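Local coordinates for 6-aminohexanoate-cyclic-dimer hydrolase (PDB 3A2Q), which hydrolyses the cyclic dimer of 6-aminohexanoate, a by-product of nylon-6 manufacture, opening one amide bond to give the linear dimer, at residues G135-P140 with R145-S150; T128-A133 with E398-K403; P178-G183 with P387-Q392; L71-V76 with I82-I87; A174-A179 with G186-R191. The protein carries 1 engineered substitution. All coordinates share one frame; numbering follows the deposited sequence.

Contact 1 of 5, residues G135-P140 with R145-S150. With ACA (6-aminohexanoic acid), chain B.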
# COMPACT_ATOMS: atom_id res chain seq x y z
N GLY A 135 0.49 -3.53 19.01
CA GLY A 135 -0.15 -4.82 18.98
C GLY A 135 -0.50 -5.17 17.55
O GLY A 135 -0.42 -4.33 16.66
N ALA A 136 -0.89 -6.42 17.32
CA ALA A 136 -1.22 -6.87 15.97
C ALA A 136 -2.55 -6.37 15.43
O ALA A 136 -3.52 -6.19 16.18
CB ALA A 136 -1.19 -8.39 15.92
N THR A 137 -2.59 -6.12 14.13
CA THR A 137 -3.82 -5.73 13.48
C THR A 137 -4.30 -7.07 12.92
O THR A 137 -3.51 -7.80 12.33
CB THR A 137 -3.60 -4.75 12.31
OG1 THR A 137 -3.15 -3.48 12.81
CG2 THR A 137 -4.91 -4.54 11.54
N ARG A 138 -5.57 -7.38 13.13
CA ARG A 138 -6.11 -8.66 12.69
C ARG A 138 -7.00 -8.55 11.46
O ARG A 138 -7.63 -7.52 11.22
CB ARG A 138 -6.87 -9.30 13.85
CG ARG A 138 -5.97 -9.58 15.05
CD ARG A 138 -6.75 -10.09 16.26
NE ARG A 138 -5.87 -10.50 17.35
CZ ARG A 138 -5.22 -11.66 17.41
NH1 ARG A 138 -5.36 -12.55 16.44
NH2 ARG A 138 -4.43 -11.93 18.44
N ASN A 139 -7.06 -9.64 10.70
CA ASN A 139 -7.83 -9.68 9.47
C ASN A 139 -9.34 -9.82 9.67
O ASN A 139 -9.81 -10.76 10.31
CB ASN A 139 -7.33 -10.83 8.60
CG ASN A 139 -7.65 -10.64 7.13
OD1 ASN A 139 -8.80 -10.41 6.77
ND2 ASN A 139 -6.63 -10.75 6.28
N PRO A 140 -10.11 -8.87 9.12
CA PRO A 140 -11.58 -8.88 9.24
C PRO A 140 -12.19 -10.16 8.67
O PRO A 140 -13.29 -10.56 9.06
CB PRO A 140 -12.00 -7.64 8.45
CG PRO A 140 -10.80 -6.73 8.55
CD PRO A 140 -9.64 -7.67 8.40
N ARG A 145 -5.73 -14.36 11.37
CA ARG A 145 -4.81 -14.15 10.25
C ARG A 145 -4.25 -12.74 10.16
O ARG A 145 -4.87 -11.77 10.58
CB ARG A 145 -5.51 -14.46 8.92
CG ARG A 145 -6.04 -15.87 8.75
CD ARG A 145 -4.94 -16.92 8.66
NE ARG A 145 -5.54 -18.21 8.34
CZ ARG A 145 -5.56 -18.76 7.13
NH1 ARG A 145 -5.01 -18.13 6.09
NH2 ARG A 145 -6.18 -19.91 6.94
N SER A 146 -3.07 -12.65 9.55
CA SER A 146 -2.38 -11.39 9.34
C SER A 146 -3.17 -10.55 8.33
O SER A 146 -4.07 -11.05 7.65
CB SER A 146 -0.98 -11.66 8.79
OG SER A 146 -0.37 -10.48 8.28
N VAL A 147 -2.84 -9.26 8.24
CA VAL A 147 -3.50 -8.37 7.29
C VAL A 147 -2.47 -7.89 6.27
O VAL A 147 -2.72 -6.97 5.49
CB VAL A 147 -4.11 -7.13 8.00
CG1 VAL A 147 -5.30 -7.55 8.86
CG2 VAL A 147 -3.05 -6.41 8.85
N GLY A 148 -1.31 -8.54 6.28
CA GLY A 148 -0.24 -8.14 5.38
C GLY A 148 0.40 -6.90 5.96
O GLY A 148 0.09 -6.51 7.08
N GLY A 149 1.30 -6.26 5.21
CA GLY A 149 1.95 -5.06 5.70
C GLY A 149 2.75 -4.41 4.60
O GLY A 149 2.88 -4.99 3.52
N SER A 150 3.32 -3.23 4.85
CA SER A 150 3.22 -2.57 6.16
C SER A 150 1.96 -1.72 6.37
O SER A 150 1.65 -1.34 7.50
CB SER A 150 4.47 -1.70 6.39
OG SER A 150 4.67 -0.79 5.32
C ACA B . 12.00 -0.78 4.71
O ACA B . 11.75 -1.04 5.88
C2 ACA B . 12.01 0.66 4.23
C3 ACA B . 10.82 1.44 4.75
C4 ACA B . 9.65 1.35 3.78
C5 ACA B . 8.33 1.10 4.49
C6 ACA B . 7.29 0.51 3.54
N ACA B . 7.00 -0.89 3.84
O HOH W 1 -1.18 -8.43 10.89

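Contact 2 of 5, residues T128-A133 with E398-K403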
# COMPACT_ATOMS: atom_id res chain seq x y z
N THR A 128 3.80 -7.75 7.60
CA THR A 128 2.68 -8.13 8.44
C THR A 128 2.58 -6.91 9.35
O THR A 128 3.53 -6.14 9.43
CB THR A 128 2.92 -9.40 9.27
OG1 THR A 128 1.69 -9.75 9.91
CG2 THR A 128 3.98 -9.17 10.34
N THR A 129 1.45 -6.73 10.02
CA THR A 129 1.26 -5.56 10.87
C THR A 129 1.05 -5.99 12.31
O THR A 129 -0.07 -6.02 12.80
CB THR A 129 0.05 -4.73 10.37
OG1 THR A 129 0.24 -4.41 8.99
CG2 THR A 129 -0.09 -3.44 11.15
N GLU A 130 2.16 -6.31 12.98
CA GLU A 130 2.13 -6.77 14.37
C GLU A 130 3.26 -6.09 15.16
O GLU A 130 4.16 -6.76 15.68
CB GLU A 130 2.30 -8.29 14.40
CG GLU A 130 1.18 -9.03 13.66
CD GLU A 130 1.53 -10.47 13.33
OE1 GLU A 130 2.01 -11.19 14.24
OE2 GLU A 130 1.32 -10.89 12.17
N PRO A 131 3.21 -4.76 15.26
CA PRO A 131 4.23 -4.00 15.99
C PRO A 131 4.13 -4.24 17.49
O PRO A 131 3.03 -4.46 18.00
CB PRO A 131 3.90 -2.56 15.64
CG PRO A 131 2.41 -2.59 15.52
CD PRO A 131 2.17 -3.86 14.73
N GLU A 132 5.26 -4.18 18.18
CA GLU A 132 5.27 -4.35 19.62
C GLU A 132 4.56 -3.16 20.26
O GLU A 132 3.86 -3.30 21.27
CB GLU A 132 6.71 -4.41 20.14
CG GLU A 132 7.43 -5.72 19.85
CD GLU A 132 8.91 -5.67 20.20
OE1 GLU A 132 9.26 -5.00 21.20
OE2 GLU A 132 9.71 -6.30 19.49
N ALA A 133 4.73 -1.99 19.66
CA ALA A 133 4.14 -0.76 20.16
C ALA A 133 2.62 -0.70 20.23
O ALA A 133 2.07 -0.25 21.23
CB ALA A 133 4.66 0.43 19.35
N GLU A 398 3.04 -15.63 12.94
CA GLU A 398 3.88 -16.41 12.05
C GLU A 398 5.11 -15.68 11.48
O GLU A 398 6.20 -16.24 11.45
CB GLU A 398 3.03 -16.95 10.90
CG GLU A 398 3.70 -18.02 10.07
CD GLU A 398 2.84 -18.47 8.91
OE1 GLU A 398 1.62 -18.66 9.11
OE2 GLU A 398 3.38 -18.64 7.80
N LEU A 399 4.94 -14.44 11.03
CA LEU A 399 6.05 -13.70 10.44
C LEU A 399 6.95 -12.92 11.40
O LEU A 399 8.01 -12.42 11.00
CB LEU A 399 5.54 -12.78 9.33
CG LEU A 399 4.84 -13.47 8.15
CD1 LEU A 399 4.65 -12.48 7.00
CD2 LEU A 399 5.67 -14.65 7.67
N MET A 400 6.55 -12.80 12.67
CA MET A 400 7.36 -12.08 13.65
C MET A 400 8.37 -13.05 14.26
O MET A 400 8.00 -14.01 14.93
CB MET A 400 6.48 -11.47 14.74
CG MET A 400 5.56 -10.36 14.24
SD MET A 400 6.45 -8.99 13.45
CE MET A 400 6.96 -8.03 14.89
N LEU A 401 9.65 -12.78 14.02
CA LEU A 401 10.72 -13.63 14.51
C LEU A 401 11.16 -13.30 15.93
O LEU A 401 11.30 -12.13 16.30
CB LEU A 401 11.92 -13.53 13.57
CG LEU A 401 11.63 -13.83 12.10
CD1 LEU A 401 12.82 -13.43 11.25
CD2 LEU A 401 11.29 -15.29 11.92
N ALA A 402 11.40 -14.33 16.73
CA ALA A 402 11.83 -14.16 18.11
C ALA A 402 13.20 -13.51 18.18
O ALA A 402 14.10 -13.88 17.44
CB ALA A 402 11.87 -15.51 18.82
N LYS A 403 13.34 -12.54 19.07
CA LYS A 403 14.60 -11.83 19.25
C LYS A 403 15.81 -12.76 19.20
O LYS A 403 16.92 -12.34 18.88
CB LYS A 403 14.56 -11.05 20.57
CG LYS A 403 15.86 -10.97 21.34
CD LYS A 403 16.05 -12.22 22.17
CE LYS A 403 17.31 -12.16 23.00
NZ LYS A 403 17.39 -13.35 23.89
O HOH W 2 2.27 -13.03 10.91

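Contact 3 of 5, residues P178-G183 with P387-Q392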
# COMPACT_ATOMS: atom_id res chain seq x y z
N PRO A 178 -1.27 -5.64 1.60
CA PRO A 178 -2.42 -5.57 2.50
C PRO A 178 -3.74 -5.59 1.73
O PRO A 178 -4.74 -6.10 2.22
CB PRO A 178 -2.21 -4.25 3.24
CG PRO A 178 -0.72 -4.07 3.22
CD PRO A 178 -0.35 -4.51 1.83
N ALA A 179 -3.74 -5.02 0.52
CA ALA A 179 -4.95 -5.00 -0.30
C ALA A 179 -5.30 -6.43 -0.72
O ALA A 179 -6.45 -6.84 -0.63
CB ALA A 179 -4.74 -4.13 -1.56
N SER A 180 -4.30 -7.18 -1.16
CA SER A 180 -4.51 -8.57 -1.58
C SER A 180 -5.04 -9.39 -0.40
O SER A 180 -6.05 -10.10 -0.52
CB SER A 180 -3.19 -9.17 -2.07
OG SER A 180 -3.33 -10.55 -2.38
N VAL A 181 -4.36 -9.28 0.73
CA VAL A 181 -4.71 -10.02 1.94
C VAL A 181 -6.05 -9.64 2.55
O VAL A 181 -6.72 -10.48 3.15
CB VAL A 181 -3.59 -9.85 3.00
CG1 VAL A 181 -4.02 -10.43 4.35
CG2 VAL A 181 -2.32 -10.51 2.50
N CYS A 182 -6.45 -8.38 2.39
CA CYS A 182 -7.70 -7.89 2.97
C CYS A 182 -8.87 -7.74 2.00
O CYS A 182 -9.94 -7.26 2.38
CB CYS A 182 -7.47 -6.57 3.69
SG CYS A 182 -6.36 -6.73 5.11
N GLY A 183 -8.68 -8.13 0.74
CA GLY A 183 -9.76 -8.06 -0.22
C GLY A 183 -10.24 -6.68 -0.64
O GLY A 183 -11.44 -6.45 -0.80
N PRO A 387 -0.28 -12.96 -9.76
CA PRO A 387 -0.85 -12.90 -8.41
C PRO A 387 -0.17 -11.77 -7.64
O PRO A 387 0.99 -11.47 -7.89
CB PRO A 387 -0.50 -14.27 -7.82
CG PRO A 387 -0.37 -15.15 -9.03
CD PRO A 387 0.32 -14.27 -10.04
N THR A 388 -0.88 -11.13 -6.71
CA THR A 388 -0.27 -10.06 -5.94
C THR A 388 0.70 -10.70 -4.94
O THR A 388 1.84 -10.25 -4.80
CB THR A 388 -1.31 -9.22 -5.20
OG1 THR A 388 -2.25 -8.69 -6.13
CG2 THR A 388 -0.64 -8.05 -4.47
N VAL A 389 0.25 -11.74 -4.25
CA VAL A 389 1.10 -12.45 -3.29
C VAL A 389 1.29 -13.89 -3.78
O VAL A 389 0.52 -14.37 -4.62
CB VAL A 389 0.52 -12.43 -1.86
CG1 VAL A 389 0.37 -10.99 -1.39
CG2 VAL A 389 -0.82 -13.15 -1.82
N THR A 390 2.30 -14.58 -3.25
CA THR A 390 2.59 -15.94 -3.72
C THR A 390 2.27 -17.08 -2.78
O THR A 390 2.55 -18.24 -3.10
CB THR A 390 4.07 -16.07 -4.10
OG1 THR A 390 4.86 -16.16 -2.90
CG2 THR A 390 4.53 -14.85 -4.90
N ARG A 391 1.67 -16.77 -1.64
CA ARG A 391 1.32 -17.77 -0.64
C ARG A 391 -0.00 -17.48 0.04
O ARG A 391 -0.57 -16.40 -0.11
CB ARG A 391 2.40 -17.81 0.44
CG ARG A 391 2.60 -16.46 1.11
CD ARG A 391 3.34 -16.58 2.44
NE ARG A 391 2.55 -17.32 3.42
CZ ARG A 391 3.02 -17.69 4.61
NH1 ARG A 391 4.26 -17.38 4.97
NH2 ARG A 391 2.24 -18.37 5.44
N GLN A 392 -0.48 -18.46 0.80
CA GLN A 392 -1.71 -18.32 1.56
C GLN A 392 -1.40 -17.30 2.65
O GLN A 392 -0.23 -17.09 2.99
CB GLN A 392 -2.10 -19.66 2.19
CG GLN A 392 -2.49 -20.74 1.18
CD GLN A 392 -3.89 -20.54 0.62
OE1 GLN A 392 -4.84 -20.31 1.38
NE2 GLN A 392 -4.03 -20.64 -0.69

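Contact 4 of 5, residues L71-V76 with I82-I87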
# COMPACT_ATOMS: atom_id res chain seq x y z
N LEU A 71 -5.41 7.59 7.51
CA LEU A 71 -4.01 7.84 7.19
C LEU A 71 -3.08 6.90 7.94
O LEU A 71 -3.25 6.67 9.14
CB LEU A 71 -3.69 9.29 7.58
CG LEU A 71 -2.40 9.97 7.13
CD1 LEU A 71 -2.45 10.22 5.64
CD2 LEU A 71 -2.24 11.28 7.89
N LYS A 72 -2.08 6.36 7.25
CA LYS A 72 -1.12 5.45 7.87
C LYS A 72 -0.22 6.30 8.76
O LYS A 72 0.14 7.42 8.39
CB LYS A 72 -0.27 4.77 6.79
CG LYS A 72 0.72 3.73 7.31
CD LYS A 72 1.52 3.14 6.16
CE LYS A 72 2.39 1.98 6.60
NZ LYS A 72 3.24 1.46 5.48
N ASP A 73 0.13 5.79 9.94
CA ASP A 73 0.99 6.55 10.84
C ASP A 73 2.45 6.34 10.49
O ASP A 73 3.26 5.88 11.31
CB ASP A 73 0.73 6.16 12.31
CG ASP A 73 1.52 7.02 13.28
OD1 ASP A 73 1.66 8.24 13.03
OD2 ASP A 73 2.00 6.49 14.30
N LEU A 74 2.79 6.68 9.25
CA LEU A 74 4.15 6.55 8.73
C LEU A 74 4.33 7.49 7.54
O LEU A 74 3.41 7.65 6.72
CB LEU A 74 4.41 5.11 8.28
CG LEU A 74 5.85 4.74 7.92
CD1 LEU A 74 6.72 4.73 9.17
CD2 LEU A 74 5.87 3.37 7.26
N THR A 75 5.50 8.11 7.46
CA THR A 75 5.85 9.01 6.36
C THR A 75 5.09 10.34 6.37
O THR A 75 5.65 11.38 6.73
CB THR A 75 5.65 8.32 4.99
OG1 THR A 75 6.31 7.05 5.00
CG2 THR A 75 6.25 9.18 3.86
N VAL A 76 3.83 10.31 5.95
CA VAL A 76 3.03 11.53 5.92
C VAL A 76 2.51 11.77 7.33
O VAL A 76 2.24 10.82 8.06
CB VAL A 76 1.83 11.40 4.94
CG1 VAL A 76 2.33 11.15 3.54
CG2 VAL A 76 0.90 10.29 5.39
N ILE A 82 -0.64 12.84 17.06
CA ILE A 82 0.36 11.87 17.49
C ILE A 82 1.01 11.20 16.29
O ILE A 82 0.33 10.84 15.33
CB ILE A 82 -0.29 10.78 18.38
CG1 ILE A 82 -0.79 11.41 19.69
CG2 ILE A 82 0.71 9.68 18.68
CD1 ILE A 82 0.33 11.92 20.58
N ASN A 83 2.33 11.03 16.35
CA ASN A 83 3.08 10.40 15.27
C ASN A 83 4.08 9.43 15.89
O ASN A 83 5.09 9.85 16.44
CB ASN A 83 3.83 11.45 14.45
CG ASN A 83 4.59 10.86 13.28
OD1 ASN A 83 5.68 11.33 12.94
ND2 ASN A 83 4.02 9.84 12.66
N THR A 84 3.81 8.13 15.79
CA THR A 84 4.69 7.13 16.38
C THR A 84 5.52 6.31 15.40
O THR A 84 6.64 5.90 15.72
CB THR A 84 3.89 6.12 17.24
OG1 THR A 84 3.06 5.33 16.38
CG2 THR A 84 3.00 6.86 18.24
N SER A 85 4.98 6.08 14.20
CA SER A 85 5.68 5.27 13.21
C SER A 85 5.89 3.89 13.84
O SER A 85 6.76 3.13 13.43
CB SER A 85 7.03 5.88 12.85
OG SER A 85 6.86 7.08 12.12
N SER A 86 5.06 3.60 14.84
CA SER A 86 5.11 2.35 15.58
C SER A 86 6.45 2.07 16.25
O SER A 86 6.88 0.92 16.36
CB SER A 86 4.70 1.18 14.70
OG SER A 86 3.29 1.19 14.51
N ILE A 87 7.11 3.14 16.69
CA ILE A 87 8.37 3.02 17.40
C ILE A 87 8.02 3.16 18.88
O ILE A 87 7.43 4.16 19.28
CB ILE A 87 9.37 4.13 17.01
CG1 ILE A 87 9.66 4.06 15.51
CG2 ILE A 87 10.66 3.97 17.80
CD1 ILE A 87 10.58 5.16 15.00

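Contact 5 of 5, residues A174-A179 with G186-R191. Engineered in segment 174-179: Ala-174 (natural residue Ser). With ACA (6-aminohexanoic acid), chain C.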
# COMPACT_ATOMS: atom_id res chain seq x y z
N ALA A 174 3.97 -2.79 0.24
CA ALA A 174 3.20 -2.38 1.42
C ALA A 174 1.77 -1.86 1.24
O ALA A 174 1.05 -1.68 2.23
CB ALA A 174 4.01 -1.38 2.24
N VAL A 175 1.35 -1.58 0.01
CA VAL A 175 -0.04 -1.17 -0.20
C VAL A 175 -0.73 -2.35 -0.89
O VAL A 175 -1.81 -2.78 -0.49
CB VAL A 175 -0.17 0.09 -1.10
CG1 VAL A 175 -1.55 0.14 -1.74
CG2 VAL A 175 0.04 1.34 -0.26
N ARG A 176 -0.08 -2.88 -1.92
CA ARG A 176 -0.63 -3.99 -2.68
C ARG A 176 -0.80 -5.26 -1.84
O ARG A 176 -1.80 -5.95 -1.98
CB ARG A 176 0.26 -4.28 -3.89
CG ARG A 176 0.20 -3.17 -4.96
CD ARG A 176 1.39 -3.30 -5.92
NE ARG A 176 2.62 -2.89 -5.26
CZ ARG A 176 3.84 -3.23 -5.66
NH1 ARG A 176 4.01 -4.01 -6.73
NH2 ARG A 176 4.90 -2.79 -4.99
N ILE A 177 0.16 -5.56 -0.98
CA ILE A 177 0.07 -6.76 -0.15
C ILE A 177 -1.14 -6.71 0.79
O ILE A 177 -1.96 -7.62 0.80
CB ILE A 177 1.40 -6.99 0.64
CG1 ILE A 177 2.52 -7.30 -0.35
CG2 ILE A 177 1.24 -8.15 1.62
CD1 ILE A 177 3.92 -7.29 0.22
N PRO A 178 -1.27 -5.64 1.60
CA PRO A 178 -2.42 -5.57 2.50
C PRO A 178 -3.74 -5.59 1.73
O PRO A 178 -4.74 -6.10 2.22
CB PRO A 178 -2.21 -4.25 3.24
CG PRO A 178 -0.72 -4.07 3.22
CD PRO A 178 -0.35 -4.51 1.83
N ALA A 179 -3.74 -5.02 0.52
CA ALA A 179 -4.95 -5.00 -0.30
C ALA A 179 -5.30 -6.43 -0.72
O ALA A 179 -6.45 -6.84 -0.63
CB ALA A 179 -4.74 -4.13 -1.56
N GLY A 186 -5.75 -1.97 -4.01
CA GLY A 186 -4.58 -1.25 -3.55
C GLY A 186 -3.69 -0.88 -4.71
O GLY A 186 -3.23 -1.75 -5.45
N LEU A 187 -3.45 0.42 -4.89
CA LEU A 187 -2.61 0.87 -5.99
C LEU A 187 -1.31 1.54 -5.59
O LEU A 187 -1.30 2.43 -4.74
CB LEU A 187 -3.38 1.85 -6.88
CG LEU A 187 -2.52 2.63 -7.89
CD1 LEU A 187 -2.15 1.71 -9.05
CD2 LEU A 187 -3.28 3.84 -8.40
N LYS A 188 -0.22 1.08 -6.19
CA LYS A 188 1.09 1.71 -6.02
C LYS A 188 1.23 2.41 -7.37
O LYS A 188 1.48 1.76 -8.40
CB LYS A 188 2.23 0.70 -5.90
CG LYS A 188 3.59 1.40 -5.75
CD LYS A 188 4.77 0.49 -6.11
CE LYS A 188 4.88 0.26 -7.61
NZ LYS A 188 5.16 1.52 -8.36
N PRO A 189 1.05 3.74 -7.41
CA PRO A 189 1.17 4.43 -8.69
C PRO A 189 2.59 4.49 -9.21
O PRO A 189 3.52 3.94 -8.61
CB PRO A 189 0.62 5.83 -8.39
CG PRO A 189 0.93 6.01 -6.94
CD PRO A 189 0.65 4.65 -6.33
N THR A 190 2.75 5.14 -10.35
CA THR A 190 4.06 5.32 -10.97
C THR A 190 4.91 6.11 -9.99
O THR A 190 4.40 6.98 -9.28
CB THR A 190 3.93 6.14 -12.26
OG1 THR A 190 3.15 5.39 -13.20
CG2 THR A 190 5.30 6.46 -12.84
N ARG A 191 6.21 5.83 -9.95
CA ARG A 191 7.11 6.56 -9.07
C ARG A 191 6.99 8.05 -9.40
O ARG A 191 6.99 8.43 -10.57
CB ARG A 191 8.55 6.08 -9.31
CG ARG A 191 9.63 6.92 -8.62
CD ARG A 191 11.01 6.38 -8.97
NE ARG A 191 11.24 5.07 -8.36
CZ ARG A 191 11.89 4.07 -8.94
NH1 ARG A 191 12.39 4.21 -10.17
NH2 ARG A 191 12.05 2.93 -8.29
C ACA C . 7.05 -1.87 2.94
O ACA C . 7.02 -1.66 1.73
C2 ACA C . 7.14 -3.28 3.50
C3 ACA C . 8.42 -4.00 3.08
C4 ACA C . 9.61 -3.67 4.00
C5 ACA C . 10.93 -3.74 3.23
C6 ACA C . 12.10 -3.15 4.02
N ACA C . 12.26 -1.71 3.80

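Contact 1 of 5, residues G135-P140 with R145-S150
Asn-139 and Val-147 bring the two loop segments closest together, with CA atoms 5.0 Å apart, and one residue earlier Arg-138 faces Ser-146, so the chains advance in step. Asn-139 N donates to Arg-145 O at 3.1 Å. Between Thr-137 and Val-147 a water takes over: it donates to Thr-137 O (2.8 Å) and accepts from Val-147 N (3.2 Å), bridging the backbones. The side chain of Asn-139 adds a third tie. Its CG lies anti to the backbone N (chi1 -157°), which turns the amide across the contact, and ND2 gives Ser-146 O a nearly straight bond of 2.9 Å (166°) with the oxygen in the amide plane. ND2 also bonds Val-181 O, and OD1 accepts from Trp-141 N, so the group is held flat from several directions. With alanine in its place, the carbonyls of Ser-146 and Val-181 would probably lose this donor and the junction of loop and helix 176-182 would loosen. Val-147 wedges CG1 against the Arg-138–Asn-139 peptide, 3.3 Å from Arg-138 C, while its CG2 touches Thr-137 CG2, the two side chains crossing at about a right angle. Ser-146 OG, also hydrogen-bonded to Thr-128 OG1, accepts from Gly-148 N, closing an ST turn that leads into the glycines. This is the Gly/Ser-rich signature loop of the amidase family: the segment reaches Ser-150, a charge-relay residue by similarity, preceded by a cis peptide as in the family's Ser-cisSer-Lys triads, and Ser-150 OG accepts from the amino N of a bound 6-aminohexanoic acid at 2.8 Å.

Contact 2 of 5, residues T128-A133 with E398-K403
The carboxylate of Glu-130 has Met-400 over one of its faces: CG of the methionine stands above the plane, displaced toward OE1, which it approaches to 3.6 Å. At the oxygens the company is polar. Thr-128 OG1 donates to Glu-130 OE2 at 2.6 Å, reaching it on the anti side and 30° out of the carboxylate plane. A water donates to the same OE2 (2.7 Å) and accepts from Leu-399 N (3.0 Å), which makes it the hydrogen-bonded link between the segments. Gly-397 N, just before the second segment, holds OE1.

Met-400 doubles back on itself, bent at chi2 (-57°) and chi3 (-83°), and the side chains of Glu-130 and Met-400 lie side by side, running opposite ways. The bends bring CE to 3.2 Å from Glu-130 O and leave SD 4.0 Å from Thr-128 CG2. Thr-128 CG2 also meets Leu-399 CB at 4.1 Å, while Leu-399 turns further parts of its side chain to Ser-418 and Met-421 of helix 416-422. Thr-128 OG1 has a second partner in Ser-146 OG, which ties the cluster to the signature loop.

The chemistry is divided: the direct contacts are van der Waals, made from the second segment by Met-400 and Leu-399, while the buried acid draws its hydrogen bonds from a hydroxyl, a water and a backbone amide. Three donors of this kind would be expected to favour the ionised carboxylate.

Contact 3 of 5, residues P178-G183 with P387-Q392
Ser-180 carries this contact from the helix side, wedged between Thr-388 and Val-389. Its CB lies 3.7 Å from Thr-388 CB and equally near Thr-388 CG2, so the methylene is met by the carbon side of the threonine. Its OG, anti to the backbone N (chi1 175°), reaches past the threonine to Val-389, 3.7 Å from CG2 and 3.9 Å from CG1, and so lies against both methyls. Everything across the interface is van der Waals contact; the hydroxyls are engaged with other residues. Ser-180 OG is hydrogen-bonded to Gly-450 N, and Thr-388 OG1, beside its own backbone N, pairs with Ser-437 OG. The two neighbouring strands 435-442 and 448-455 thus hold the polar ends of the residues that pack here.

The setting is an alpha/beta one: the last turn of helix 176-182 rests against the chain as it leaves strand 383-387 of the central sheet. That turn carries the helical bond from Cys-182 N to Pro-178 O (2.9 Å), and Gly-183, with positive phi, closes it in a Schellman motif. On its other flank the helix sets Pro-178 and Ala-179 against Phe-215 of strand 211-216.

Beyond Val-389 the loop is fixed by its own side chains. Thr-390 OG1 bonds to Gln-420 O. Arg-391 bends round so that NE donates to Gln-392 O at 2.8 Å, nearly in line with the carbonyl (164°), and with NH2 it forms a salt bridge to Glu-398 further down the same loop.

Contact 4 of 5, residues L71-V76 with I82-I87
Asp-73 receives the backbone amides of Thr-84 and Ser-85, with the side chains of Asn-83 and Thr-84, in its carboxylate, at the point where strand 68-72 of the central sheet gives way to the loop leading to helix 88-93. It follows directly on Lys-72, a residue of the amidase charge relay by similarity, and is the centre of an inverse gamma turn.

Hydrogen bonds dominate. With CG anti to the backbone N (chi1 -175°), the acid extends into the turn, and OD2 accepts three of them. Thr-84 OG1 comes nearly along the C-O axis at 2.6 Å; Thr-84 N, 2.9 Å away, uses the syn lone pair; Ser-85 N, at 3.0 Å, approaches from well above the carboxylate plane, 61° out of it. OD1 takes Asn-83 ND2 at 2.9 Å, again from above the plane, though the oxygen lies in the amide's own plane; the two flat groups are steeply turned, 78° apart.

Charge adds a further partner. Lys-117 NZ forms a salt bridge with OD1 and also bonds Ile-82 O, so acid and loop share one cation. This buried company would be expected to keep the aspartate ionised. Lys-72, its chain fully extended, leads the other way, to Ser-150 OG, Ser-151 OG and Asn-169 OD1.

Nonpolar and weak contacts complete the joint. Leu-74, whose side chain is about 4 Å, nearest atoms, from a bound 6-aminohexanoic acid, lays CD1 3.8 Å from Ser-85 OG. Beside it, Ser-85 CA points its hydrogen at Asp-73 O in a CA-H...O contact of 3.1 Å.

Contact 5 of 5, residues A174-A179 with G186-R191
Arg-176 and Gly-186 meet where the first turn of helix 176-182 packs on strand 185-188 of the central sheet, directly behind the nucleophile position of the amidase fold. That position is Ala-174, an engineered replacement of the natural serine, which by similarity forms the acyl-ester intermediate. Its CB lies 3.1 Å from O of a bound 6-aminohexanoic acid. Ala-171 N and Ala-172 N hydrogen-bond this ligand, consistent with an oxyanion hole.

Behind the site, Val-175 sets CG1 3.7 Å from Leu-187 N, over the strand backbone. Arg-176 passes its CG by Gly-186 O and bends at chi3 (-73°), which brings the guanidinium across the aliphatic part of Lys-188. Lys-188 CD comes to 3.5 Å from Arg-176 NH2, and CE sits 4.0 Å above the guanidinium plane, offset toward its rim. The two cations nevertheless stay apart, 5.5 Å between Arg-176 NH2 and Lys-188 NZ, and each has its own partners. Arg-176 NH2 forms a salt bridge with Asp-170 OD1, while OD2 of that acid takes Val-175 N; NH1 bonds Thr-425 O and Gln-452 OE1. Lys-188 curls through chi3 and chi4 so that NZ donates to Pro-189 O at 2.9 Å, and it also bonds Gln-433 O. Replacing Arg-176 by leucine would probably leave Asp-170 without its salt-bridge partner and Lys-188 CD without the flat group over it.

Glycine is needed opposite the helix: Ala-179 CB is only 3.4 Å from Gly-186 N, and a CB on Gly-186 would fall 2.5 Å from that methyl.

In the fold
From the N terminus, contact 4 comes first, closing a short loop between strand 68-72 and helix 88-93 before the others begin. Contact 2 then opens at 128-133 and does not close until 398-403, so its long loop encloses the remaining three. Within it, contact 1 closes at once, ahead of helix 152-159. Contacts 5 and 3 both start from helix 176-182 and share Pro-178 and Ala-179; contact 5 returns on strand 185-188, whereas contact 3 waits for the chain beyond strand 383-387. Contacts 4, 1 and 5 converge on the active site, where Lys-72 NZ meets Ser-150 OG and Ser-150 OG lies beside Ala-174 CB.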